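Local coordinates for protein 3-hydroxyacyl-thioester dehydratase X (Mycobacterium tuberculosis, PDB 4OOB) that catalyses the reversible hydration of trans-2-enoyl-CoA to (3R)-3-hydroxyacyl-CoA, accepting a broad range of chain lengths with a preference for C8 to C12 substrates, at residues 68-74 against 121-127; 84-88 against 110-114; 237-242 against 253-259. Residues are numbered along the deposited sequence.

A hot-dog protein can be read as antiparallel pairings, some nested and some in series. After the N-terminal strand 12-18 and its helices, strand 69-77 opens contact 1, which closes only when strand 116-128 returns beside it. Nested within that loop, contact 2 pairs the open end of the hairpin made by strands 86-99 and 102-113, far from its turn; its centre lies about 23 Å from that of contact 1. Contact 3 follows in series as the C-terminal hairpin of strands 238-244 and 251-259. No contacts cross. Contacts 1 and 2 tie strands in the N-terminal part of the sheet, contact 3 strands in the C-terminal part, with strand 212-218 lying between strands 69-77 and 251-259.

Contact 1: 68-74 against 121-127; sequences AIHTENH and QVTTFLH
Strands 69-74 and 121-127 run antiparallel at 142°, their axes 4.6 Å apart at closest. Ile-69 and Leu-126 form a hydrogen-bonded pair (Ile-69 N to Leu-126 O and Leu-126 N to Ile-69 O, both 2.8 Å), and His-70 faces Phe-125 in a non-hydrogen-bonded pair. The register then slips by one: Thr-71 (phi/psi -102°/-33°) and Glu-72 both face Thr-124, a classic beta bulge, with Thr-71 N donating to Thr-124 O (3.0 Å) and Thr-124 N to Glu-72 O (2.9 Å). Beyond it, Asn-73 and Thr-123 form a non-hydrogen-bonded pair, His-74 N reaches Val-122 O (2.7 Å) and Val-122 N returns to His-74 O (2.9 Å). One face carries His-70 (chi1 t) and Phe-125 (m), whose rings meet obliquely, centroids 4.6 Å apart; Met-194 touches His-70 and Phe-49 touches Phe-125. On the other, Ile-69 CD1 lies 4.3 Å from Leu-126 CD2, and His-74 NE2 donates to Glu-72 OE2 (3.0 Å). Glu-72 also bridges to Arg-217 and His-74 bonds Ser-215. The chemistry implies a mixed hot-dog sheet face, His-70, Asn-73 and Thr-123 beside Phe-125, packed against helices 43-57 and 193-199, and on the reverse a polar network linking strand 69-77 to 212-218.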
ATOM      1  N   ALA A  68       2.268   8.787  10.137  1.00 17.40           N
ATOM      2  CA  ALA A  68       1.479   7.539  10.035  1.00 15.96           C
ATOM      3  C   ALA A  68       2.286   6.454   9.384  1.00 14.57           C
ATOM      4  O   ALA A  68       3.081   6.708   8.488  1.00 13.83           O
ATOM      5  CB  ALA A  68       0.254   7.724   9.191  1.00 15.84           C
ATOM      6  N   ILE A  69       2.039   5.237   9.800  1.00 13.88           N
ATOM      7  CA  ILE A  69       2.792   4.115   9.277  1.00 13.65           C
ATOM      8  C   ILE A  69       1.760   3.116   8.800  1.00 13.03           C
ATOM      9  O   ILE A  69       0.866   2.767   9.550  1.00 11.96           O
ATOM     10  CB  ILE A  69       3.663   3.498  10.381  1.00 14.33           C
ATOM     11  CG1 ILE A  69       4.644   4.551  10.927  1.00 14.55           C
ATOM     12  CG2 ILE A  69       4.378   2.226   9.871  1.00 15.23           C
ATOM     13  CD1 ILE A  69       5.476   4.050  12.133  1.00 15.48           C
ATOM     14  N   HIS A  70       1.891   2.695   7.544  1.00 12.17           N
ATOM     15  CA  HIS A  70       1.032   1.679   6.988  1.00 11.92           C
ATOM     16  C   HIS A  70       1.519   0.287   7.519  1.00 11.64           C
ATOM     17  O   HIS A  70       2.636  -0.163   7.251  1.00 10.98           O
ATOM     18  CB  HIS A  70       1.068   1.788   5.452  1.00 11.41           C
ATOM     19  CG  HIS A  70      -0.027   1.062   4.776  1.00 11.43           C
ATOM     20  ND1 HIS A  70      -0.261   1.144   3.420  1.00 11.38           N
ATOM     21  CD2 HIS A  70      -0.967   0.234   5.264  1.00 11.76           C
ATOM     22  CE1 HIS A  70      -1.291   0.389   3.104  1.00 11.11           C
ATOM     23  NE2 HIS A  70      -1.720  -0.193   4.203  1.00 11.77           N
ATOM     24  N   THR A  71       0.654  -0.416   8.237  1.00 11.38           N
ATOM     25  CA  THR A  71       1.064  -1.678   8.824  1.00 11.49           C
ATOM     26  C   THR A  71       0.554  -2.889   8.042  1.00 12.19           C
ATOM     27  O   THR A  71       1.270  -3.860   7.973  1.00 12.27           O
ATOM     28  CB  THR A  71       0.600  -1.787  10.276  1.00 11.47           C
ATOM     29  OG1 THR A  71      -0.773  -1.470  10.320  1.00 11.04           O
ATOM     30  CG2 THR A  71       1.367  -0.754  11.217  1.00 11.34           C
ATOM     31  N   GLU A  72      -0.637  -2.800   7.431  1.00 13.00           N
ATOM     32  CA  GLU A  72      -1.300  -3.920   6.787  1.00 14.27           C
ATOM     33  C   GLU A  72      -2.255  -3.485   5.709  1.00 14.05           C
ATOM     34  O   GLU A  72      -2.884  -2.410   5.781  1.00 13.65           O
ATOM     35  CB  GLU A  72      -2.080  -4.755   7.797  1.00 16.25           C
ATOM     36  CG  GLU A  72      -1.389  -6.065   8.108  1.00 18.86           C
ATOM     37  CD  GLU A  72      -2.079  -6.914   9.142  1.00 20.47           C
ATOM     38  OE1 GLU A  72      -1.374  -7.284  10.107  1.00 25.57           O
ATOM     39  OE2 GLU A  72      -3.280  -7.238   8.982  1.00 20.60           O
ATOM     40  N   ASN A  73      -2.386  -4.348   4.709  1.00 13.94           N
ATOM     41  CA  ASN A  73      -3.284  -4.095   3.613  1.00 14.00           C
ATOM     42  C   ASN A  73      -3.819  -5.374   3.043  1.00 14.16           C
ATOM     43  O   ASN A  73      -3.023  -6.258   2.685  1.00 14.53           O
ATOM     44  CB  ASN A  73      -2.579  -3.332   2.499  1.00 13.97           C
ATOM     45  CG  ASN A  73      -3.538  -2.434   1.747  1.00 14.33           C
ATOM     46  OD1 ASN A  73      -3.936  -2.707   0.595  1.00 15.75           O
ATOM     47  ND2 ASN A  73      -3.944  -1.384   2.395  1.00 13.66           N
ATOM     48  N   HIS A  74      -5.142  -5.467   2.938  1.00 14.56           N
ATOM     49  CA  HIS A  74      -5.783  -6.659   2.396  1.00 15.80           C
ATOM     50  C   HIS A  74      -6.702  -6.224   1.282  1.00 15.27           C
ATOM     51  O   HIS A  74      -7.651  -5.432   1.498  1.00 14.40           O
ATOM     52  CB  HIS A  74      -6.576  -7.432   3.456  1.00 17.23           C
ATOM     53  CG  HIS A  74      -5.744  -7.859   4.607  1.00 19.29           C
ATOM     54  ND1 HIS A  74      -4.998  -9.018   4.593  1.00 21.56           N
ATOM     55  CD2 HIS A  74      -5.486  -7.252   5.786  1.00 19.65           C
ATOM     56  CE1 HIS A  74      -4.343  -9.121   5.735  1.00 21.73           C
ATOM     57  NE2 HIS A  74      -4.605  -8.050   6.464  1.00 20.71           N
ATOM     58  N   GLN A 121     -10.999  -3.299  -0.002  1.00 13.98           N
ATOM     59  CA  GLN A 121      -9.757  -3.152   0.736  1.00 12.96           C
ATOM     60  C   GLN A 121      -9.902  -2.817   2.242  1.00 12.81           C
ATOM     61  O   GLN A 121     -10.727  -2.027   2.619  1.00 12.47           O
ATOM     62  CB  GLN A 121      -8.927  -2.099   0.062  1.00 12.05           C
ATOM     63  CG  GLN A 121      -7.682  -1.692   0.802  1.00 11.49           C
ATOM     64  CD  GLN A 121      -6.930  -0.644   0.013  1.00 11.15           C
ATOM     65  OE1 GLN A 121      -5.930  -0.960  -0.594  1.00 11.27           O
ATOM     66  NE2 GLN A 121      -7.448   0.592  -0.038  1.00 10.93           N
ATOM     67  N   VAL A 122      -9.047  -3.454   3.053  1.00 12.64           N
ATOM     68  CA  VAL A 122      -8.806  -3.122   4.443  1.00 12.53           C
ATOM     69  C   VAL A 122      -7.324  -2.673   4.569  1.00 12.90           C
ATOM     70  O   VAL A 122      -6.366  -3.413   4.280  1.00 12.79           O
ATOM     71  CB  VAL A 122      -9.096  -4.274   5.413  1.00 12.62           C
ATOM     72  CG1 VAL A 122      -9.102  -3.763   6.856  1.00 12.58           C
ATOM     73  CG2 VAL A 122     -10.455  -4.972   5.110  1.00 12.58           C
ATOM     74  N   THR A 123      -7.186  -1.409   4.939  1.00 12.71           N
ATOM     75  CA  THR A 123      -5.942  -0.762   5.083  1.00 12.89           C
ATOM     76  C   THR A 123      -5.883  -0.418   6.559  1.00 13.72           C
ATOM     77  O   THR A 123      -6.814   0.193   7.100  1.00 15.24           O
ATOM     78  CB  THR A 123      -5.941   0.579   4.318  1.00 12.62           C
ATOM     79  OG1 THR A 123      -5.954   0.323   2.907  1.00 12.43           O
ATOM     80  CG2 THR A 123      -4.731   1.474   4.738  1.00 12.18           C
ATOM     81  N   THR A 124      -4.773  -0.734   7.178  1.00 13.57           N
ATOM     82  CA  THR A 124      -4.590  -0.407   8.537  1.00 14.41           C
ATOM     83  C   THR A 124      -3.415   0.533   8.622  1.00 14.30           C
ATOM     84  O   THR A 124      -2.306   0.202   8.220  1.00 13.98           O
ATOM     85  CB  THR A 124      -4.359  -1.711   9.323  1.00 14.46           C
ATOM     86  OG1 THR A 124      -5.550  -2.481   9.229  1.00 15.32           O
ATOM     87  CG2 THR A 124      -4.114  -1.468  10.749  1.00 14.50           C
ATOM     88  N   PHE A 125      -3.687   1.709   9.153  1.00 15.63           N
ATOM     89  CA  PHE A 125      -2.670   2.682   9.492  1.00 17.27           C
ATOM     90  C   PHE A 125      -2.465   2.759  11.015  1.00 16.45           C
ATOM     91  O   PHE A 125      -3.420   2.626  11.800  1.00 16.23           O
ATOM     92  CB  PHE A 125      -3.043   4.064   8.926  1.00 19.41           C
ATOM     93  CG  PHE A 125      -2.611   4.267   7.513  1.00 22.61           C
ATOM     94  CD1 PHE A 125      -1.272   4.389   7.202  1.00 26.90           C
ATOM     95  CD2 PHE A 125      -3.530   4.372   6.497  1.00 25.63           C
ATOM     96  CE1 PHE A 125      -0.859   4.596   5.891  1.00 27.59           C
ATOM     97  CE2 PHE A 125      -3.121   4.549   5.188  1.00 25.45           C
ATOM     98  CZ  PHE A 125      -1.790   4.637   4.880  1.00 25.68           C
ATOM     99  N   LEU A 126      -1.195   2.891  11.390  1.00 15.64           N
ATOM    100  CA  LEU A 126      -0.735   3.196  12.757  1.00 15.34           C
ATOM    101  C   LEU A 126      -0.449   4.698  12.811  1.00 15.17           C
ATOM    102  O   LEU A 126       0.420   5.230  12.064  1.00 13.83           O
ATOM    103  CB  LEU A 126       0.553   2.422  13.124  1.00 15.36           C
ATOM    104  CG  LEU A 126       1.153   2.691  14.531  1.00 15.26           C
ATOM    105  CD1 LEU A 126       0.309   2.087  15.639  1.00 15.51           C
ATOM    106  CD2 LEU A 126       2.564   2.184  14.649  1.00 15.45           C
ATOM    107  N   HIS A 127      -1.240   5.386  13.622  1.00 15.77           N
ATOM    108  CA  HIS A 127      -1.004   6.782  13.910  1.00 16.42           C
ATOM    109  C   HIS A 127      -0.185   6.918  15.172  1.00 16.12           C
ATOM    110  O   HIS A 127      -0.669   6.697  16.276  1.00 16.85           O
ATOM    111  CB  HIS A 127      -2.324   7.495  14.027  1.00 17.45           C
ATOM    112  CG  HIS A 127      -3.102   7.478  12.747  1.00 18.95           C
ATOM    113  ND1 HIS A 127      -2.708   8.187  11.630  1.00 19.56           N
ATOM    114  CD2 HIS A 127      -4.244   6.844  12.404  1.00 20.25           C
ATOM    115  CE1 HIS A 127      -3.575   7.993  10.658  1.00 19.15           C
ATOM    116  NE2 HIS A 127      -4.511   7.177  11.098  1.00 20.56           N
TER

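Contact 2: 84-88 against 110-114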
ATOM      1  N   THR A  84     -11.378   1.944 -18.523  1.00 32.88           N
ATOM      2  CA  THR A  84     -12.553   2.649 -19.078  1.00 35.21           C
ATOM      3  C   THR A  84     -13.740   2.714 -18.124  1.00 37.02           C
ATOM      4  O   THR A  84     -14.689   3.415 -18.401  1.00 39.27           O
ATOM      5  CB  THR A  84     -13.036   2.000 -20.389  1.00 34.77           C
ATOM      6  OG1 THR A  84     -13.345   0.613 -20.186  1.00 36.10           O
ATOM      7  CG2 THR A  84     -11.963   2.080 -21.447  1.00 34.70           C
ATOM      8  N   ASP A  85     -13.687   1.992 -17.001  1.00 37.16           N
ATOM      9  CA  ASP A  85     -14.731   2.077 -15.975  1.00 34.66           C
ATOM     10  C   ASP A  85     -14.725   3.412 -15.229  1.00 33.16           C
ATOM     11  O   ASP A  85     -13.697   4.060 -15.076  1.00 32.92           O
ATOM     12  CB  ASP A  85     -14.562   0.968 -14.956  1.00 34.62           C
ATOM     13  CG  ASP A  85     -14.873  -0.381 -15.508  1.00 35.76           C
ATOM     14  OD1 ASP A  85     -15.612  -0.473 -16.505  1.00 40.06           O
ATOM     15  OD2 ASP A  85     -14.413  -1.371 -14.916  1.00 35.70           O
ATOM     16  N   ALA A  86     -15.905   3.832 -14.799  1.00 31.25           N
ATOM     17  CA  ALA A  86     -16.040   4.836 -13.742  1.00 31.17           C
ATOM     18  C   ALA A  86     -16.414   4.015 -12.492  1.00 29.57           C
ATOM     19  O   ALA A  86     -16.971   2.910 -12.651  1.00 30.49           O
ATOM     20  CB  ALA A  86     -17.129   5.838 -14.105  1.00 30.82           C
ATOM     21  N   VAL A  87     -16.105   4.491 -11.275  1.00 27.24           N
ATOM     22  CA  VAL A  87     -16.330   3.654 -10.061  1.00 24.26           C
ATOM     23  C   VAL A  87     -17.123   4.286  -8.928  1.00 23.92           C
ATOM     24  O   VAL A  87     -17.012   5.474  -8.684  1.00 25.90           O
ATOM     25  CB  VAL A  87     -15.005   3.102  -9.459  1.00 22.59           C
ATOM     26  CG1 VAL A  87     -14.329   2.155 -10.409  1.00 20.89           C
ATOM     27  CG2 VAL A  87     -14.064   4.197  -9.019  1.00 21.60           C
ATOM     28  N   GLY A  88     -17.935   3.483  -8.244  1.00 22.92           N
ATOM     29  CA  GLY A  88     -18.584   3.931  -7.004  1.00 23.16           C
ATOM     30  C   GLY A  88     -17.586   3.669  -5.891  1.00 22.37           C
ATOM     31  O   GLY A  88     -16.907   2.659  -5.889  1.00 21.65           O
ATOM     32  N   ASN A 110     -14.813   0.038  -0.433  1.00 18.95           N
ATOM     33  CA  ASN A 110     -15.591  -0.715  -1.413  1.00 20.63           C
ATOM     34  C   ASN A 110     -15.656   0.095  -2.713  1.00 21.23           C
ATOM     35  O   ASN A 110     -16.220   1.215  -2.744  1.00 19.71           O
ATOM     36  CB  ASN A 110     -17.020  -0.988  -0.895  1.00 21.73           C
ATOM     37  CG  ASN A 110     -17.072  -2.154   0.101  1.00 24.49           C
ATOM     38  OD1 ASN A 110     -17.165  -3.303  -0.304  1.00 28.93           O
ATOM     39  ND2 ASN A 110     -16.970  -1.861   1.408  1.00 23.94           N
ATOM     40  N   VAL A 111     -15.089  -0.496  -3.770  1.00 21.38           N
ATOM     41  CA  VAL A 111     -15.060   0.088  -5.100  1.00 21.08           C
ATOM     42  C   VAL A 111     -15.985  -0.702  -6.036  1.00 22.11           C
ATOM     43  O   VAL A 111     -15.777  -1.891  -6.295  1.00 21.65           O
ATOM     44  CB  VAL A 111     -13.620   0.096  -5.639  1.00 20.84           C
ATOM     45  CG1 VAL A 111     -13.566   0.507  -7.118  1.00 20.45           C
ATOM     46  CG2 VAL A 111     -12.749   1.010  -4.795  1.00 19.54           C
ATOM     47  N   SER A 112     -17.023  -0.029  -6.527  1.00 23.57           N
ATOM     48  CA  SER A 112     -18.056  -0.677  -7.335  1.00 24.08           C
ATOM     49  C   SER A 112     -18.023  -0.228  -8.780  1.00 24.36           C
ATOM     50  O   SER A 112     -17.654   0.915  -9.088  1.00 24.17           O
ATOM     51  CB  SER A 112     -19.432  -0.362  -6.789  1.00 23.57           C
ATOM     52  OG  SER A 112     -19.559  -0.997  -5.543  1.00 23.76           O
ATOM     53  N   VAL A 113     -18.403  -1.168  -9.632  1.00 25.37           N
ATOM     54  CA  VAL A 113     -18.748  -0.956 -11.032  1.00 28.04           C
ATOM     55  C   VAL A 113     -20.157  -1.515 -11.233  1.00 30.57           C
ATOM     56  O   VAL A 113     -20.435  -2.701 -10.943  1.00 30.87           O
ATOM     57  CB  VAL A 113     -17.773  -1.667 -11.968  1.00 27.71           C
ATOM     58  CG1 VAL A 113     -18.229  -1.518 -13.429  1.00 28.39           C
ATOM     59  CG2 VAL A 113     -16.369  -1.097 -11.774  1.00 27.81           C
ATOM     60  N   GLY A 114     -21.052  -0.642 -11.691  1.00 34.13           N
ATOM     61  CA  GLY A 114     -22.487  -0.889 -11.607  1.00 35.56           C
ATOM     62  C   GLY A 114     -22.878  -0.930 -10.153  1.00 37.25           C
ATOM     63  O   GLY A 114     -22.392  -0.136  -9.349  1.00 39.66           O
TER
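The open end of a beta hairpin can be held by a single hydrogen-bonded pair while the outward-facing groups bond to flanking strands. Gly-88 and Ser-112 make that pair here, each donating once to the other and accepting once from it: Gly-88 N donates to Ser-112 O at 2.7 Å, and Ser-112 N donates to Gly-88 O at 2.8 Å. Both carbonyls gain a further, weaker partner, since Val-87 CA approaches Ser-112 O to 3.2 Å and Val-111 CA approaches Gly-88 O to 3.3 Å, both as CA-H...O contacts. Backbone bonding between Asn-110 and Arg-90 carries the pairing on along strand 86-99. The backbones of Val-87 and Val-111 face outward from this pairing, and their hydrogen bonds go to the flanking strands: Val-87 to Leu-17 of strand 12-18, Val-111 to Ala-118 and Trp-119 of strand 116-128. Asp-85 OD2 accepts from Ala-82 N and forms a salt bridge with Arg-79, while Asn-110 OD1 is hydrogen-bonded to His-120.

Apolar contacts fill in beside the bonds. Val-87 CG1 rests 3.8 Å from Val-111 CG1 and 4.1 Å from Val-113 CG2. The strands diverge from an ideal antiparallel course, meeting at 131°, and the pairing runs out before Asp-85. Gly-88 has ordinary extended angles and room for a side chain, so this pairing does not by itself demand glycine. Chemically, two main-chain bonds and the contacts of Val-87 with Val-111 and Val-113 hold the open end together, while Val-87 and Val-111 bond outward to strands 12-18 and 116-128 of the hot-dog sheet.

Contact 3: 237-242 against 253-259; sequences GGWDLT and LTATVRG
Trp-239 adopts chi1 m and chi2 -96°, slanting its indole out from the sheet face that also carries Leu-241, Ala-255 and Val-257. Its CE3 comes within 3.9 Å of Val-257 CG1 (chi1 t), and Phe-208 meets the ring edge-to-face. Leu-241 (chi1 -79°, chi2 off-rotamer at 24°) places CB 4.2 Å from Ala-255 CB and CD2 4.2 Å from Val-257 CG2. Strands 238-242 and 253-259 run antiparallel, at 171°, axes 4.6 Å apart. Trp-239 pairs with Val-257 and Leu-241 with Ala-255 through reciprocal N-to-O bonds, all four 2.8 Å. This is the C-terminal beta hairpin of the MaoC-like hot-dog domain, flanked by strands 226-234 and 212-218. On the opposite face Asp-240 (chi1 m, chi2 -8°) and Thr-256 (p) form a non-hydrogen-bonded pair, as do Thr-242 (m) and Thr-254 (p), whose CG2 atoms lie 4.0 Å apart. Arg-258 (m, m, t, chi4 -88°) starts away but folds back, so that NH2 and NH1 reach Asp-240 OD1 at 2.8 and 2.9 Å in a salt bridge, while its NH1 also donates to Val-257 O at 3.1 Å. Gly-238 has phi/psi 149°/-120°, and a CB there would collide with Val-257 O.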
ATOM      1  N   GLY A 237      -1.793 -22.823  -4.702  1.00 44.54           N
ATOM      2  CA  GLY A 237      -2.627 -21.707  -4.211  1.00 43.59           C
ATOM      3  C   GLY A 237      -2.335 -20.312  -4.755  1.00 40.07           C
ATOM      4  O   GLY A 237      -3.270 -19.493  -4.899  1.00 37.05           O
ATOM      5  N   GLY A 238      -1.060 -20.044  -5.071  1.00 35.81           N
ATOM      6  CA  GLY A 238      -0.633 -18.733  -5.575  1.00 32.64           C
ATOM      7  C   GLY A 238       0.800 -18.381  -5.185  1.00 30.43           C
ATOM      8  O   GLY A 238       1.734 -19.106  -5.528  1.00 28.92           O
ATOM      9  N   TRP A 239       0.992 -17.285  -4.458  1.00 27.95           N
ATOM     10  CA  TRP A 239       2.335 -16.785  -4.249  1.00 26.08           C
ATOM     11  C   TRP A 239       2.548 -16.308  -2.839  1.00 24.90           C
ATOM     12  O   TRP A 239       1.676 -15.666  -2.253  1.00 24.86           O
ATOM     13  CB  TRP A 239       2.608 -15.630  -5.196  1.00 26.13           C
ATOM     14  CG  TRP A 239       2.718 -15.990  -6.639  1.00 28.62           C
ATOM     15  CD1 TRP A 239       3.869 -16.224  -7.332  1.00 30.13           C
ATOM     16  CD2 TRP A 239       1.648 -16.093  -7.595  1.00 28.85           C
ATOM     17  NE1 TRP A 239       3.580 -16.493  -8.651  1.00 31.51           N
ATOM     18  CE2 TRP A 239       2.228 -16.404  -8.840  1.00 30.04           C
ATOM     19  CE3 TRP A 239       0.263 -15.978  -7.513  1.00 28.48           C
ATOM     20  CZ2 TRP A 239       1.469 -16.597  -9.993  1.00 29.53           C
ATOM     21  CZ3 TRP A 239      -0.492 -16.177  -8.652  1.00 28.14           C
ATOM     22  CH2 TRP A 239       0.112 -16.472  -9.878  1.00 29.14           C
ATOM     23  N   ASP A 240       3.717 -16.620  -2.300  1.00 24.39           N
ATOM     24  CA  ASP A 240       4.184 -16.087  -1.009  1.00 25.26           C
ATOM     25  C   ASP A 240       5.370 -15.186  -1.333  1.00 23.90           C
ATOM     26  O   ASP A 240       6.302 -15.604  -2.055  1.00 22.98           O
ATOM     27  CB  ASP A 240       4.658 -17.191  -0.065  1.00 26.35           C
ATOM     28  CG  ASP A 240       3.507 -18.042   0.486  1.00 28.12           C
ATOM     29  OD1 ASP A 240       2.308 -17.716   0.283  1.00 29.50           O
ATOM     30  OD2 ASP A 240       3.835 -19.038   1.150  1.00 29.96           O
ATOM     31  N   LEU A 241       5.306 -13.957  -0.832  1.00 23.20           N
ATOM     32  CA  LEU A 241       6.318 -12.917  -1.112  1.00 22.56           C
ATOM     33  C   LEU A 241       6.947 -12.423   0.186  1.00 21.83           C
ATOM     34  O   LEU A 241       6.258 -12.234   1.191  1.00 20.68           O
ATOM     35  CB  LEU A 241       5.678 -11.716  -1.815  1.00 23.01           C
ATOM     36  CG  LEU A 241       5.313 -11.632  -3.300  1.00 23.75           C
ATOM     37  CD1 LEU A 241       5.082 -12.942  -3.971  1.00 25.07           C
ATOM     38  CD2 LEU A 241       4.064 -10.789  -3.527  1.00 25.03           C
ATOM     39  N   THR A 242       8.269 -12.247   0.155  1.00 22.13           N
ATOM     40  CA  THR A 242       8.987 -11.554   1.202  1.00 22.28           C
ATOM     41  C   THR A 242      10.037 -10.650   0.608  1.00 20.99           C
ATOM     42  O   THR A 242      10.870 -11.095  -0.202  1.00 22.51           O
ATOM     43  CB  THR A 242       9.722 -12.495   2.166  1.00 22.38           C
ATOM     44  OG1 THR A 242       8.803 -13.402   2.715  1.00 24.59           O
ATOM     45  CG2 THR A 242      10.242 -11.722   3.290  1.00 22.91           C
ATOM     46  N   LEU A 253       8.408  -6.412   4.121  1.00 16.05           N
ATOM     47  CA  LEU A 253       7.043  -6.922   4.033  1.00 16.03           C
ATOM     48  C   LEU A 253       7.010  -8.440   3.790  1.00 15.73           C
ATOM     49  O   LEU A 253       7.988  -9.010   3.312  1.00 14.66           O
ATOM     50  CB  LEU A 253       6.283  -6.210   2.919  1.00 16.08           C
ATOM     51  CG  LEU A 253       6.608  -6.564   1.471  1.00 16.34           C
ATOM     52  CD1 LEU A 253       6.045  -7.867   0.973  1.00 16.52           C
ATOM     53  CD2 LEU A 253       6.007  -5.439   0.632  1.00 17.38           C
ATOM     54  N   THR A 254       5.891  -9.065   4.137  1.00 15.76           N
ATOM     55  CA  THR A 254       5.640 -10.444   3.788  1.00 17.91           C
ATOM     56  C   THR A 254       4.224 -10.426   3.270  1.00 17.35           C
ATOM     57  O   THR A 254       3.398  -9.646   3.740  1.00 19.66           O
ATOM     58  CB  THR A 254       5.772 -11.410   4.985  1.00 19.07           C
ATOM     59  OG1 THR A 254       4.723 -11.110   5.908  1.00 22.70           O
ATOM     60  CG2 THR A 254       7.071 -11.201   5.697  1.00 18.77           C
ATOM     61  N   ALA A 255       3.925 -11.280   2.319  1.00 16.74           N
ATOM     62  CA  ALA A 255       2.664 -11.186   1.644  1.00 16.75           C
ATOM     63  C   ALA A 255       2.221 -12.437   0.950  1.00 16.16           C
ATOM     64  O   ALA A 255       2.993 -13.287   0.634  1.00 16.41           O
ATOM     65  CB  ALA A 255       2.730 -10.045   0.613  1.00 16.82           C
ATOM     66  N   THR A 256       0.937 -12.496   0.640  1.00 17.12           N
ATOM     67  CA  THR A 256       0.415 -13.617  -0.080  1.00 17.38           C
ATOM     68  C   THR A 256      -0.531 -13.120  -1.106  1.00 18.18           C
ATOM     69  O   THR A 256      -1.261 -12.153  -0.861  1.00 17.04           O
ATOM     70  CB  THR A 256      -0.372 -14.591   0.813  1.00 17.78           C
ATOM     71  OG1 THR A 256      -1.408 -13.891   1.488  1.00 18.19           O
ATOM     72  CG2 THR A 256       0.550 -15.251   1.831  1.00 18.11           C
ATOM     73  N   VAL A 257      -0.471 -13.802  -2.258  1.00 19.48           N
ATOM     74  CA  VAL A 257      -1.436 -13.738  -3.323  1.00 19.26           C
ATOM     75  C   VAL A 257      -2.117 -15.129  -3.433  1.00 20.47           C
ATOM     76  O   VAL A 257      -1.442 -16.142  -3.516  1.00 19.62           O
ATOM     77  CB  VAL A 257      -0.706 -13.396  -4.628  1.00 19.22           C
ATOM     78  CG1 VAL A 257      -1.692 -13.146  -5.766  1.00 18.93           C
ATOM     79  CG2 VAL A 257       0.206 -12.187  -4.415  1.00 19.08           C
ATOM     80  N   ARG A 258      -3.455 -15.150  -3.434  1.00 21.06           N
ATOM     81  CA  ARG A 258      -4.218 -16.381  -3.578  1.00 21.70           C
ATOM     82  C   ARG A 258      -5.378 -16.117  -4.514  1.00 23.09           C
ATOM     83  O   ARG A 258      -6.051 -15.076  -4.421  1.00 24.52           O
ATOM     84  CB  ARG A 258      -4.756 -16.819  -2.248  1.00 21.65           C
ATOM     85  CG  ARG A 258      -3.685 -17.144  -1.217  1.00 22.07           C
ATOM     86  CD  ARG A 258      -2.952 -18.468  -1.493  1.00 21.95           C
ATOM     87  NE  ARG A 258      -2.072 -18.842  -0.387  1.00 21.04           N
ATOM     88  CZ  ARG A 258      -0.807 -18.457  -0.238  1.00 21.43           C
ATOM     89  NH1 ARG A 258      -0.187 -17.666  -1.124  1.00 20.13           N
ATOM     90  NH2 ARG A 258      -0.141 -18.864   0.837  1.00 21.56           N
ATOM     91  N   GLY A 259      -5.581 -17.024  -5.459  1.00 23.70           N
ATOM     92  CA  GLY A 259      -6.776 -17.031  -6.288  1.00 24.15           C
ATOM     93  C   GLY A 259      -7.957 -17.211  -5.380  1.00 25.45           C
ATOM     94  O   GLY A 259      -7.889 -17.973  -4.455  1.00 25.77           O
TER